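Local coordinates for uncharacterized protein (PDB 5BNF), which is porcine CD38, a protein of the ADP-ribosyl cyclase family that carries five disulfides, at residues 167-172 against 214-219; 201-204 against 209-212; 67-72 against 145-150. One frame throughout, in Å; residues are numbered along the deposited sequence.

Overall arrangement
Contact 3 comes first along the chain. Its loop 67-72, leading into strand 75-77, is met about 70 residues later by the C-terminal end of helix 135-149. Contact 1 opens after this one has closed. It joins loop 167-172, ahead of helix 172-180, to the C-terminal half of helix 208-219. Contact 2 falls within that span, where loop 201-204 turns back on the start of the same helix. Contacts 1 and 2 therefore share helix 208-219, and a probable hydrogen bond of Phe167 N with Ser209 OG links them. Their centres are about 12 Å apart, whereas the centre of contact 3 is about 18 Å from that of contact 1.

Contact 1: 167-172 against 214-219; sequences FDKTST and QLILRG
Ile216 is the side chain of helix 208-219 that reaches Phe167 and Lys169 of loop 167-172. From its CB, which is directed at the loop, CG1 leaves beside the backbone N. This branch passes the Lys169 ammonium, with CG1 4.1 Å from Lys169 NZ. The extended chi2 (174°) then puts CD1 outermost, pointing away from the helix. This methyl carries the contact: CD1 lies 3.7 Å from CZ of Phe167 and 3.8 Å from NZ of Lys169. The methyl meets the far end of the Phe167 ring obliquely. The lysine runs past the isoleucine in the opposite direction, on the solvent-exposed side of the contact. The Phe167 ring is buried, and Phe173, Val178 and Leu213 pack on it too.

Beyond Lys169 the loop is held by its own polar groups. OD1 of Asp168 accepts twice, from Thr170 N at 2.6 Å, nearly straight (164°), and from Thr170 OG1 at 2.7 Å. Both donors approach from the same face of the carboxylate plane, which should limit its rotation. The first of these bonds makes an Asx turn. It sits inside a type I beta turn from Asp168 to Ser171. Ser171 OG donates to Asp168 O at 2.9 Å and also bonds Gly174 N, as the N-cap of helix 172-180. Ile216 also touches Val178 of that helix. The arrangement is that of a parallel alpha/beta domain, with helices 172-180 and 208-219, each connecting two sheet strands, packed side by side.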
ATOM      1  N   PHE A 167       0.311  -5.413 -16.085  1.00 24.69           N
ATOM      2  CA  PHE A 167       0.596  -4.067 -15.610  1.00 25.65           C
ATOM      3  C   PHE A 167      -0.577  -3.165 -15.950  1.00 32.95           C
ATOM      4  O   PHE A 167      -0.827  -2.870 -17.116  1.00 40.71           O
ATOM      5  CB  PHE A 167       1.872  -3.519 -16.247  1.00 21.25           C
ATOM      6  CG  PHE A 167       2.122  -2.073 -15.939  1.00 35.99           C
ATOM      7  CD1 PHE A 167       2.592  -1.684 -14.694  1.00 39.80           C
ATOM      8  CD2 PHE A 167       1.822  -1.086 -16.877  1.00 26.20           C
ATOM      9  CE1 PHE A 167       2.754  -0.332 -14.384  1.00 52.43           C
ATOM     10  CE2 PHE A 167       1.981   0.256 -16.577  1.00 28.37           C
ATOM     11  CZ  PHE A 167       2.446   0.636 -15.327  1.00 27.84           C
ATOM     12  N   ASP A 168      -1.284  -2.721 -14.921  1.00 34.30           N
ATOM     13  CA  ASP A 168      -2.453  -1.876 -15.100  1.00 34.42           C
ATOM     14  C   ASP A 168      -2.166  -0.407 -14.770  1.00 34.94           C
ATOM     15  O   ASP A 168      -1.756  -0.093 -13.657  1.00 30.91           O
ATOM     16  CB  ASP A 168      -3.571  -2.393 -14.197  1.00 43.23           C
ATOM     17  CG  ASP A 168      -4.895  -1.705 -14.445  1.00 53.57           C
ATOM     18  OD1 ASP A 168      -4.900  -0.558 -14.940  1.00 36.93           O
ATOM     19  OD2 ASP A 168      -5.937  -2.311 -14.126  1.00 56.55           O
ATOM     20  N   LYS A 169      -2.398   0.487 -15.731  1.00 28.86           N
ATOM     21  CA  LYS A 169      -2.175   1.920 -15.522  1.00 31.73           C
ATOM     22  C   LYS A 169      -3.196   2.556 -14.593  1.00 27.13           C
ATOM     23  O   LYS A 169      -3.033   3.705 -14.203  1.00 42.77           O
ATOM     24  CB  LYS A 169      -2.200   2.689 -16.848  1.00 29.84           C
ATOM     25  CG  LYS A 169      -0.831   3.075 -17.401  1.00 37.70           C
ATOM     26  CD  LYS A 169      -0.996   3.896 -18.673  1.00 35.34           C
ATOM     27  CE  LYS A 169       0.319   4.116 -19.409  1.00 44.22           C
ATOM     28  NZ  LYS A 169       1.265   5.010 -18.689  1.00 61.79           N
ATOM     29  N   THR A 170      -4.253   1.827 -14.245  1.00 25.47           N
ATOM     30  CA  THR A 170      -5.274   2.372 -13.343  1.00 31.89           C
ATOM     31  C   THR A 170      -5.152   1.833 -11.918  1.00 29.55           C
ATOM     32  O   THR A 170      -5.857   2.291 -11.022  1.00 41.92           O
ATOM     33  CB  THR A 170      -6.712   2.068 -13.832  1.00 36.94           C
ATOM     34  OG1 THR A 170      -6.989   0.671 -13.676  1.00 26.93           O
ATOM     35  CG2 THR A 170      -6.878   2.447 -15.288  1.00 43.36           C
ATOM     36  N   SER A 171      -4.267   0.863 -11.704  1.00 34.28           N
ATOM     37  CA  SER A 171      -4.081   0.286 -10.372  1.00 25.01           C
ATOM     38  C   SER A 171      -3.247   1.240  -9.528  1.00 22.52           C
ATOM     39  O   SER A 171      -2.710   2.221 -10.036  1.00 25.59           O
ATOM     40  CB  SER A 171      -3.380  -1.071 -10.467  1.00 28.63           C
ATOM     41  OG  SER A 171      -2.046  -0.923 -10.919  1.00 32.76           O
ATOM     42  N   THR A 172      -3.136   0.960  -8.236  1.00 33.61           N
ATOM     43  CA  THR A 172      -2.360   1.825  -7.354  1.00 32.30           C
ATOM     44  C   THR A 172      -0.903   1.859  -7.809  1.00 30.77           C
ATOM     45  O   THR A 172      -0.270   2.920  -7.860  1.00 31.41           O
ATOM     46  CB  THR A 172      -2.432   1.322  -5.904  1.00 42.24           C
ATOM     47  OG1 THR A 172      -3.800   1.314  -5.482  1.00 56.63           O
ATOM     48  CG2 THR A 172      -1.611   2.221  -4.974  1.00 21.80           C
ATOM     49  N   GLN A 214       7.759  -0.151 -18.862  1.00 23.23           N
ATOM     50  CA  GLN A 214       9.120   0.142 -19.272  1.00 27.90           C
ATOM     51  C   GLN A 214       9.274   1.600 -19.735  1.00 23.77           C
ATOM     52  O   GLN A 214      10.205   2.291 -19.324  1.00 22.53           O
ATOM     53  CB  GLN A 214       9.526  -0.823 -20.383  1.00 24.84           C
ATOM     54  CG  GLN A 214      10.693  -0.344 -21.234  1.00 48.57           C
ATOM     55  CD  GLN A 214      11.881  -1.273 -21.167  1.00 49.59           C
ATOM     56  OE1 GLN A 214      11.768  -2.465 -21.447  1.00 57.06           O
ATOM     57  NE2 GLN A 214      13.033  -0.729 -20.794  1.00 75.78           N
ATOM     58  N   LEU A 215       8.365   2.075 -20.581  1.00 27.64           N
ATOM     59  CA  LEU A 215       8.454   3.456 -21.062  1.00 28.64           C
ATOM     60  C   LEU A 215       8.375   4.446 -19.910  1.00 30.44           C
ATOM     61  O   LEU A 215       9.050   5.468 -19.916  1.00 33.64           O
ATOM     62  CB  LEU A 215       7.356   3.735 -22.088  1.00 33.87           C
ATOM     63  CG  LEU A 215       7.715   3.488 -23.561  1.00 41.45           C
ATOM     64  CD1 LEU A 215       8.631   2.280 -23.727  1.00 40.90           C
ATOM     65  CD2 LEU A 215       6.431   3.299 -24.335  1.00 42.05           C
ATOM     66  N   ILE A 216       7.550   4.144 -18.918  1.00 28.45           N
ATOM     67  CA  ILE A 216       7.453   5.013 -17.758  1.00 23.65           C
ATOM     68  C   ILE A 216       8.834   5.142 -17.123  1.00 27.92           C
ATOM     69  O   ILE A 216       9.304   6.241 -16.862  1.00 31.69           O
ATOM     70  CB  ILE A 216       6.498   4.435 -16.705  1.00 23.28           C
ATOM     71  CG1 ILE A 216       5.045   4.580 -17.176  1.00 22.21           C
ATOM     72  CG2 ILE A 216       6.747   5.115 -15.363  1.00 26.12           C
ATOM     73  CD1 ILE A 216       4.025   3.899 -16.268  1.00 32.62           C
ATOM     74  N   LEU A 217       9.482   4.003 -16.897  1.00 31.89           N
ATOM     75  CA  LEU A 217      10.793   3.961 -16.270  1.00 27.77           C
ATOM     76  C   LEU A 217      11.946   4.533 -17.089  1.00 33.55           C
ATOM     77  O   LEU A 217      12.818   5.195 -16.539  1.00 34.69           O
ATOM     78  CB  LEU A 217      11.105   2.523 -15.859  1.00 35.28           C
ATOM     79  CG  LEU A 217      10.152   2.032 -14.771  1.00 26.32           C
ATOM     80  CD1 LEU A 217      10.132   0.522 -14.722  1.00 50.21           C
ATOM     81  CD2 LEU A 217      10.584   2.613 -13.437  1.00 29.50           C
ATOM     82  N   ARG A 218      11.967   4.275 -18.393  1.00 39.72           N
ATOM     83  CA  ARG A 218      13.037   4.801 -19.235  1.00 45.05           C
ATOM     84  C   ARG A 218      12.932   6.320 -19.356  1.00 48.11           C
ATOM     85  O   ARG A 218      13.910   6.994 -19.681  1.00 48.88           O
ATOM     86  CB  ARG A 218      12.990   4.185 -20.636  1.00 45.57           C
ATOM     87  CG  ARG A 218      13.673   2.829 -20.772  1.00 56.35           C
ATOM     88  CD  ARG A 218      13.626   2.352 -22.221  1.00 64.08           C
ATOM     89  NE  ARG A 218      14.937   2.357 -22.871  1.00 61.96           N
ATOM     90  CZ  ARG A 218      15.810   1.354 -22.810  1.00 61.28           C
ATOM     91  NH1 ARG A 218      15.519   0.252 -22.131  1.00 44.37           N
ATOM     92  NH2 ARG A 218      16.977   1.452 -23.435  1.00 68.16           N
ATOM     93  N   GLY A 219      11.745   6.857 -19.101  1.00 43.71           N
ATOM     94  CA  GLY A 219      11.568   8.294 -19.190  1.00 49.45           C
ATOM     95  C   GLY A 219      12.412   8.978 -18.137  1.00 57.39           C
ATOM     96  O   GLY A 219      12.865  10.108 -18.324  1.00 64.20           O
TER

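Contact 2: 201-204 against 209-212; sequences PRDT and SINE
This is a buried, water-bridged contact in which Asp203 and Thr204 of the loop after strand 186-194 meet Ser209 and Ile210 in the first turn of helix 208-219. One water sits between the two sides. It accepts from Ile210 N at 2.9 Å and donates to Thr204 O at 2.8 Å. It also donates weakly to Asp203 OD1, at 2.9 Å. An amide this close to the start of a helix has no helical carbonyl to bind, and here the water supplies the acceptor.

The direct touch is a van der Waals one between a carboxylate oxygen and a carbon: Asp203 OD2 lies 3.5 Å from Ser209 CB. The aspartate has CG anti to its backbone N (chi1 -160°), which extends the carboxylate toward the helix. The polar ends of both residues serve the loop before helix 172-180: Asp203 OD2 bonds Ala166 N, and Ser209 OG bonds Phe167 N. The negative carboxylate beside the helix start is probably favourable for the helix dipole. Thr204 OG1 accepts from Ser206 N, two residues on, which forms an ST turn. Ile210 packs on Phe224 and Cys226 of strand 223-229.

Asp203 also has backbone bonding with Gly161, just past strand 153-160. Loops that follow two adjacent parallel strands thus converge at the N-terminal end of a helix, as is characteristic of alpha/beta folds with a parallel sheet.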
ATOM      1  N   PRO A 201       0.579 -18.399 -21.021  1.00 77.99           N
ATOM      2  CA  PRO A 201       0.583 -16.992 -20.612  1.00 68.78           C
ATOM      3  C   PRO A 201      -0.405 -16.089 -21.344  1.00 62.73           C
ATOM      4  O   PRO A 201      -0.426 -16.040 -22.573  1.00 67.11           O
ATOM      5  CB  PRO A 201       2.027 -16.568 -20.866  1.00 73.73           C
ATOM      6  CG  PRO A 201       2.791 -17.826 -20.636  1.00 66.90           C
ATOM      7  CD  PRO A 201       1.942 -18.834 -21.371  1.00 77.00           C
ATOM      8  N   ARG A 202      -1.220 -15.379 -20.570  1.00 53.16           N
ATOM      9  CA  ARG A 202      -2.188 -14.434 -21.114  1.00 48.17           C
ATOM     10  C   ARG A 202      -1.414 -13.150 -21.409  1.00 37.94           C
ATOM     11  O   ARG A 202      -1.768 -12.382 -22.303  1.00 43.58           O
ATOM     12  CB  ARG A 202      -3.287 -14.150 -20.089  1.00 57.26           C
ATOM     13  CG  ARG A 202      -4.220 -15.316 -19.822  1.00 66.93           C
ATOM     14  CD  ARG A 202      -5.265 -15.436 -20.916  1.00 87.51           C
ATOM     15  NE  ARG A 202      -6.068 -14.218 -21.030  1.00 87.61           N
ATOM     16  CZ  ARG A 202      -7.085 -14.069 -21.875  1.00 85.70           C
ATOM     17  NH1 ARG A 202      -7.428 -15.061 -22.685  1.00 80.58           N
ATOM     18  NH2 ARG A 202      -7.758 -12.926 -21.914  1.00 77.75           N
ATOM     19  N   ASP A 203      -0.351 -12.934 -20.644  1.00 29.51           N
ATOM     20  CA  ASP A 203       0.491 -11.760 -20.806  1.00 34.37           C
ATOM     21  C   ASP A 203       1.917 -12.159 -20.450  1.00 39.37           C
ATOM     22  O   ASP A 203       2.137 -12.961 -19.546  1.00 41.38           O
ATOM     23  CB  ASP A 203      -0.004 -10.638 -19.893  1.00 32.83           C
ATOM     24  CG  ASP A 203       0.486  -9.275 -20.329  1.00 44.76           C
ATOM     25  OD1 ASP A 203       0.741  -9.095 -21.536  1.00 44.71           O
ATOM     26  OD2 ASP A 203       0.599  -8.377 -19.472  1.00 39.31           O
ATOM     27  N   THR A 204       2.889 -11.616 -21.168  1.00 33.43           N
ATOM     28  CA  THR A 204       4.281 -11.962 -20.917  1.00 34.86           C
ATOM     29  C   THR A 204       5.116 -10.699 -20.877  1.00 32.91           C
ATOM     30  O   THR A 204       4.597  -9.603 -21.067  1.00 29.56           O
ATOM     31  CB  THR A 204       4.834 -12.864 -22.039  1.00 40.68           C
ATOM     32  OG1 THR A 204       5.048 -12.076 -23.216  1.00 49.15           O
ATOM     33  CG2 THR A 204       3.844 -13.969 -22.371  1.00 39.41           C
ATOM     34  N   SER A 209       1.564  -4.388 -22.317  1.00 28.13           N
ATOM     35  CA  SER A 209       1.312  -3.931 -20.956  1.00 27.49           C
ATOM     36  C   SER A 209       2.615  -3.627 -20.230  1.00 26.13           C
ATOM     37  O   SER A 209       2.769  -2.568 -19.621  1.00 27.24           O
ATOM     38  CB  SER A 209       0.534  -4.995 -20.172  1.00 39.85           C
ATOM     39  OG  SER A 209       0.176  -4.523 -18.888  1.00 54.00           O
ATOM     40  N   ILE A 210       3.554  -4.564 -20.290  1.00 24.74           N
ATOM     41  CA  ILE A 210       4.833  -4.386 -19.629  1.00 28.12           C
ATOM     42  C   ILE A 210       5.664  -3.328 -20.332  1.00 24.06           C
ATOM     43  O   ILE A 210       6.501  -2.684 -19.718  1.00 35.10           O
ATOM     44  CB  ILE A 210       5.581  -5.733 -19.550  1.00 38.44           C
ATOM     45  CG1 ILE A 210       4.943  -6.579 -18.444  1.00 36.29           C
ATOM     46  CG2 ILE A 210       7.064  -5.523 -19.265  1.00 21.72           C
ATOM     47  CD1 ILE A 210       4.912  -8.051 -18.738  1.00 51.58           C
ATOM     48  N   ASN A 211       5.424  -3.142 -21.623  1.00 31.31           N
ATOM     49  CA  ASN A 211       6.147  -2.123 -22.360  1.00 30.86           C
ATOM     50  C   ASN A 211       5.677  -0.756 -21.860  1.00 25.84           C
ATOM     51  O   ASN A 211       6.437   0.208 -21.865  1.00 24.86           O
ATOM     52  CB  ASN A 211       5.891  -2.248 -23.858  1.00 21.63           C
ATOM     53  CG  ASN A 211       6.573  -1.152 -24.648  1.00 27.15           C
ATOM     54  OD1 ASN A 211       7.788  -1.156 -24.808  1.00 25.99           O
ATOM     55  ND2 ASN A 211       5.793  -0.191 -25.129  1.00 31.16           N
ATOM     56  N   GLU A 212       4.429  -0.672 -21.414  1.00 23.71           N
ATOM     57  CA  GLU A 212       3.923   0.595 -20.904  1.00 30.39           C
ATOM     58  C   GLU A 212       4.678   0.954 -19.640  1.00 31.13           C
ATOM     59  O   GLU A 212       4.975   2.127 -19.401  1.00 32.46           O
ATOM     60  CB  GLU A 212       2.432   0.514 -20.597  1.00 26.60           C
ATOM     61  CG  GLU A 212       1.562   0.337 -21.807  1.00 40.37           C
ATOM     62  CD  GLU A 212       0.091   0.355 -21.456  1.00 59.07           C
ATOM     63  OE1 GLU A 212      -0.331  -0.485 -20.629  1.00 51.80           O
ATOM     64  OE2 GLU A 212      -0.634   1.209 -22.006  1.00 46.96           O
TER
HETATM   65  O   HOH W   1       2.958  -7.327 -21.038  1.00 25.87           O

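Contact 3: 67-72 against 145-150; sequences QTVPCD and KRFAEN
The ring of Phe147 is met obliquely by Val69, whose CG1 methyl lies 3.8 Å from CE1. The two side chains cross at about a right angle. The same ring meets Phe76, with the planes about 80° apart, and also touches Thr100. With chi1 at -169° the Phe147 ring swings out from the helix toward Val69. The Arg146 guanidinium has Glu149 OE1 at its edge and almost in its plane. Arg146 NE donates to that oxygen at 2.8 Å and 174°, in a salt bridge between residues three apart, about one helical turn.

Thr68 touches Asn150 loosely: its OG1 is 4.2 Å from Asn150 CG, and its CG2 is 4.1 Å from the backbone O of Asn150. Asn150 is the first residue to leave the helical path, though its N still bonds Arg146 O at 3.0 Å.

The disulfide of Cys71 with Cys152, a backbone bond of Asp72 with Cys152 and the bond of Asp72 OD1 with Met154 N tie the loop to the start of strand 153-160. Lys145, Ala148 and Glu149 touch Ser180, so the end of helix 135-149 sits between loop 67-72 and helix 172-180.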
ATOM      1  N   GLN A  67       8.867   4.923   8.744  1.00 57.43           N
ATOM      2  CA  GLN A  67       9.914   3.919   8.853  1.00 57.81           C
ATOM      3  C   GLN A  67      10.501   3.682   7.466  1.00 62.55           C
ATOM      4  O   GLN A  67       9.772   3.340   6.537  1.00 67.02           O
ATOM      5  CB  GLN A  67       9.331   2.610   9.405  1.00 45.83           C
ATOM      6  CG  GLN A  67       9.227   1.484   8.385  1.00 51.93           C
ATOM      7  CD  GLN A  67       8.481   0.276   8.910  1.00 62.99           C
ATOM      8  OE1 GLN A  67       7.322   0.376   9.312  1.00 68.31           O
ATOM      9  NE2 GLN A  67       9.140  -0.877   8.900  1.00 54.98           N
ATOM     10  N   THR A  68      11.806   3.879   7.305  1.00 60.78           N
ATOM     11  CA  THR A  68      12.407   3.639   6.000  1.00 53.20           C
ATOM     12  C   THR A  68      13.012   2.248   5.951  1.00 45.50           C
ATOM     13  O   THR A  68      13.879   1.894   6.745  1.00 44.22           O
ATOM     14  CB  THR A  68      13.478   4.679   5.651  1.00 63.76           C
ATOM     15  OG1 THR A  68      12.846   5.937   5.369  1.00 69.60           O
ATOM     16  CG2 THR A  68      14.269   4.234   4.421  1.00 70.47           C
ATOM     17  N   VAL A  69      12.522   1.458   5.009  1.00 46.13           N
ATOM     18  CA  VAL A  69      12.968   0.088   4.824  1.00 51.57           C
ATOM     19  C   VAL A  69      14.327   0.012   4.126  1.00 47.55           C
ATOM     20  O   VAL A  69      14.747   0.952   3.454  1.00 41.52           O
ATOM     21  CB  VAL A  69      11.891  -0.714   4.024  1.00 58.15           C
ATOM     22  CG1 VAL A  69      10.923   0.251   3.351  1.00 65.92           C
ATOM     23  CG2 VAL A  69      12.542  -1.595   2.964  1.00 74.48           C
ATOM     24  N   PRO A  70      15.043  -1.107   4.308  1.00 48.83           N
ATOM     25  CA  PRO A  70      16.354  -1.290   3.683  1.00 51.62           C
ATOM     26  C   PRO A  70      16.265  -1.168   2.171  1.00 50.93           C
ATOM     27  O   PRO A  70      15.254  -1.533   1.570  1.00 46.53           O
ATOM     28  CB  PRO A  70      16.741  -2.701   4.105  1.00 52.77           C
ATOM     29  CG  PRO A  70      16.136  -2.809   5.459  1.00 61.69           C
ATOM     30  CD  PRO A  70      14.764  -2.206   5.252  1.00 56.50           C
ATOM     31  N   CYS A  71      17.321  -0.653   1.557  1.00 47.17           N
ATOM     32  CA  CYS A  71      17.339  -0.525   0.115  1.00 49.73           C
ATOM     33  C   CYS A  71      17.348  -1.924  -0.470  1.00 48.53           C
ATOM     34  O   CYS A  71      17.753  -2.875   0.197  1.00 52.11           O
ATOM     35  CB  CYS A  71      18.581   0.239  -0.327  1.00 52.92           C
ATOM     36  SG  CYS A  71      18.670   1.894   0.420  1.00 89.14           S
ATOM     37  N   ASP A  72      16.883  -2.051  -1.707  1.00 39.76           N
ATOM     38  CA  ASP A  72      16.851  -3.342  -2.385  1.00 38.67           C
ATOM     39  C   ASP A  72      15.791  -4.264  -1.814  1.00 34.15           C
ATOM     40  O   ASP A  72      15.528  -5.328  -2.366  1.00 42.04           O
ATOM     41  CB  ASP A  72      18.212  -4.032  -2.273  1.00 50.73           C
ATOM     42  CG  ASP A  72      19.310  -3.290  -3.007  1.00 58.97           C
ATOM     43  OD1 ASP A  72      19.068  -2.156  -3.472  1.00 61.06           O
ATOM     44  OD2 ASP A  72      20.423  -3.846  -3.113  1.00 65.17           O
ATOM     45  N   LYS A 145       2.095   5.959  -1.680  1.00 29.96           N
ATOM     46  CA  LYS A 145       2.893   7.061  -2.191  1.00 31.14           C
ATOM     47  C   LYS A 145       4.174   7.213  -1.380  1.00 31.22           C
ATOM     48  O   LYS A 145       5.256   7.331  -1.943  1.00 31.95           O
ATOM     49  CB  LYS A 145       2.105   8.366  -2.143  1.00 27.49           C
ATOM     50  CG  LYS A 145       2.912   9.566  -2.593  1.00 27.61           C
ATOM     51  CD  LYS A 145       2.236  10.274  -3.750  1.00 33.75           C
ATOM     52  CE  LYS A 145       2.034  11.747  -3.436  1.00 51.00           C
ATOM     53  NZ  LYS A 145       1.123  11.958  -2.273  1.00 46.62           N
ATOM     54  N   ARG A 146       4.044   7.223  -0.058  1.00 31.40           N
ATOM     55  CA  ARG A 146       5.206   7.356   0.823  1.00 41.53           C
ATOM     56  C   ARG A 146       6.164   6.186   0.636  1.00 37.42           C
ATOM     57  O   ARG A 146       7.367   6.379   0.505  1.00 44.43           O
ATOM     58  CB  ARG A 146       4.774   7.404   2.294  1.00 38.35           C
ATOM     59  CG  ARG A 146       4.140   8.710   2.744  1.00 64.81           C
ATOM     60  CD  ARG A 146       5.150   9.841   2.768  1.00 63.90           C
ATOM     61  NE  ARG A 146       4.897  10.826   1.724  1.00 67.94           N
ATOM     62  CZ  ARG A 146       4.061  11.851   1.847  1.00 64.49           C
ATOM     63  NH1 ARG A 146       3.895  12.694   0.835  1.00 61.02           N
ATOM     64  NH2 ARG A 146       3.402  12.041   2.984  1.00 67.80           N
ATOM     65  N   PHE A 147       5.615   4.973   0.628  1.00 39.87           N
ATOM     66  CA  PHE A 147       6.399   3.754   0.467  1.00 38.62           C
ATOM     67  C   PHE A 147       7.249   3.819  -0.802  1.00 36.52           C
ATOM     68  O   PHE A 147       8.401   3.411  -0.800  1.00 37.42           O
ATOM     69  CB  PHE A 147       5.457   2.542   0.418  1.00 30.32           C
ATOM     70  CG  PHE A 147       6.156   1.203   0.510  1.00 38.11           C
ATOM     71  CD1 PHE A 147       6.888   0.857   1.641  1.00 41.67           C
ATOM     72  CD2 PHE A 147       6.028   0.263  -0.513  1.00 27.81           C
ATOM     73  CE1 PHE A 147       7.481  -0.405   1.758  1.00 22.24           C
ATOM     74  CE2 PHE A 147       6.617  -0.999  -0.406  1.00 37.15           C
ATOM     75  CZ  PHE A 147       7.343  -1.333   0.735  1.00 38.16           C
ATOM     76  N   ALA A 148       6.682   4.352  -1.877  1.00 38.65           N
ATOM     77  CA  ALA A 148       7.400   4.454  -3.145  1.00 34.78           C
ATOM     78  C   ALA A 148       8.462   5.544  -3.109  1.00 41.45           C
ATOM     79  O   ALA A 148       9.554   5.379  -3.664  1.00 41.36           O
ATOM     80  CB  ALA A 148       6.419   4.717  -4.278  1.00 18.02           C
ATOM     81  N   GLU A 149       8.144   6.654  -2.453  1.00 37.03           N
ATOM     82  CA  GLU A 149       9.075   7.764  -2.357  1.00 40.00           C
ATOM     83  C   GLU A 149      10.320   7.417  -1.530  1.00 43.16           C
ATOM     84  O   GLU A 149      11.401   7.925  -1.802  1.00 50.72           O
ATOM     85  CB  GLU A 149       8.369   8.983  -1.756  1.00 40.48           C
ATOM     86  CG  GLU A 149       7.181   9.480  -2.564  1.00 47.20           C
ATOM     87  CD  GLU A 149       6.530  10.723  -1.953  1.00 58.76           C
ATOM     88  OE1 GLU A 149       6.272  10.721  -0.733  1.00 51.69           O
ATOM     89  OE2 GLU A 149       6.268  11.700  -2.689  1.00 48.85           O
ATOM     90  N   ASN A 150      10.168   6.546  -0.537  1.00 36.75           N
ATOM     91  CA  ASN A 150      11.283   6.156   0.320  1.00 43.51           C
ATOM     92  C   ASN A 150      12.041   4.934  -0.186  1.00 47.42           C
ATOM     93  O   ASN A 150      12.915   4.409   0.510  1.00 47.26           O
ATOM     94  CB  ASN A 150      10.795   5.858   1.743  1.00 49.19           C
ATOM     95  CG  ASN A 150      10.146   7.056   2.408  1.00 63.59           C
ATOM     96  OD1 ASN A 150      10.663   8.172   2.350  1.00 58.62           O
ATOM     97  ND2 ASN A 150       9.015   6.824   3.066  1.00 65.32           N
TER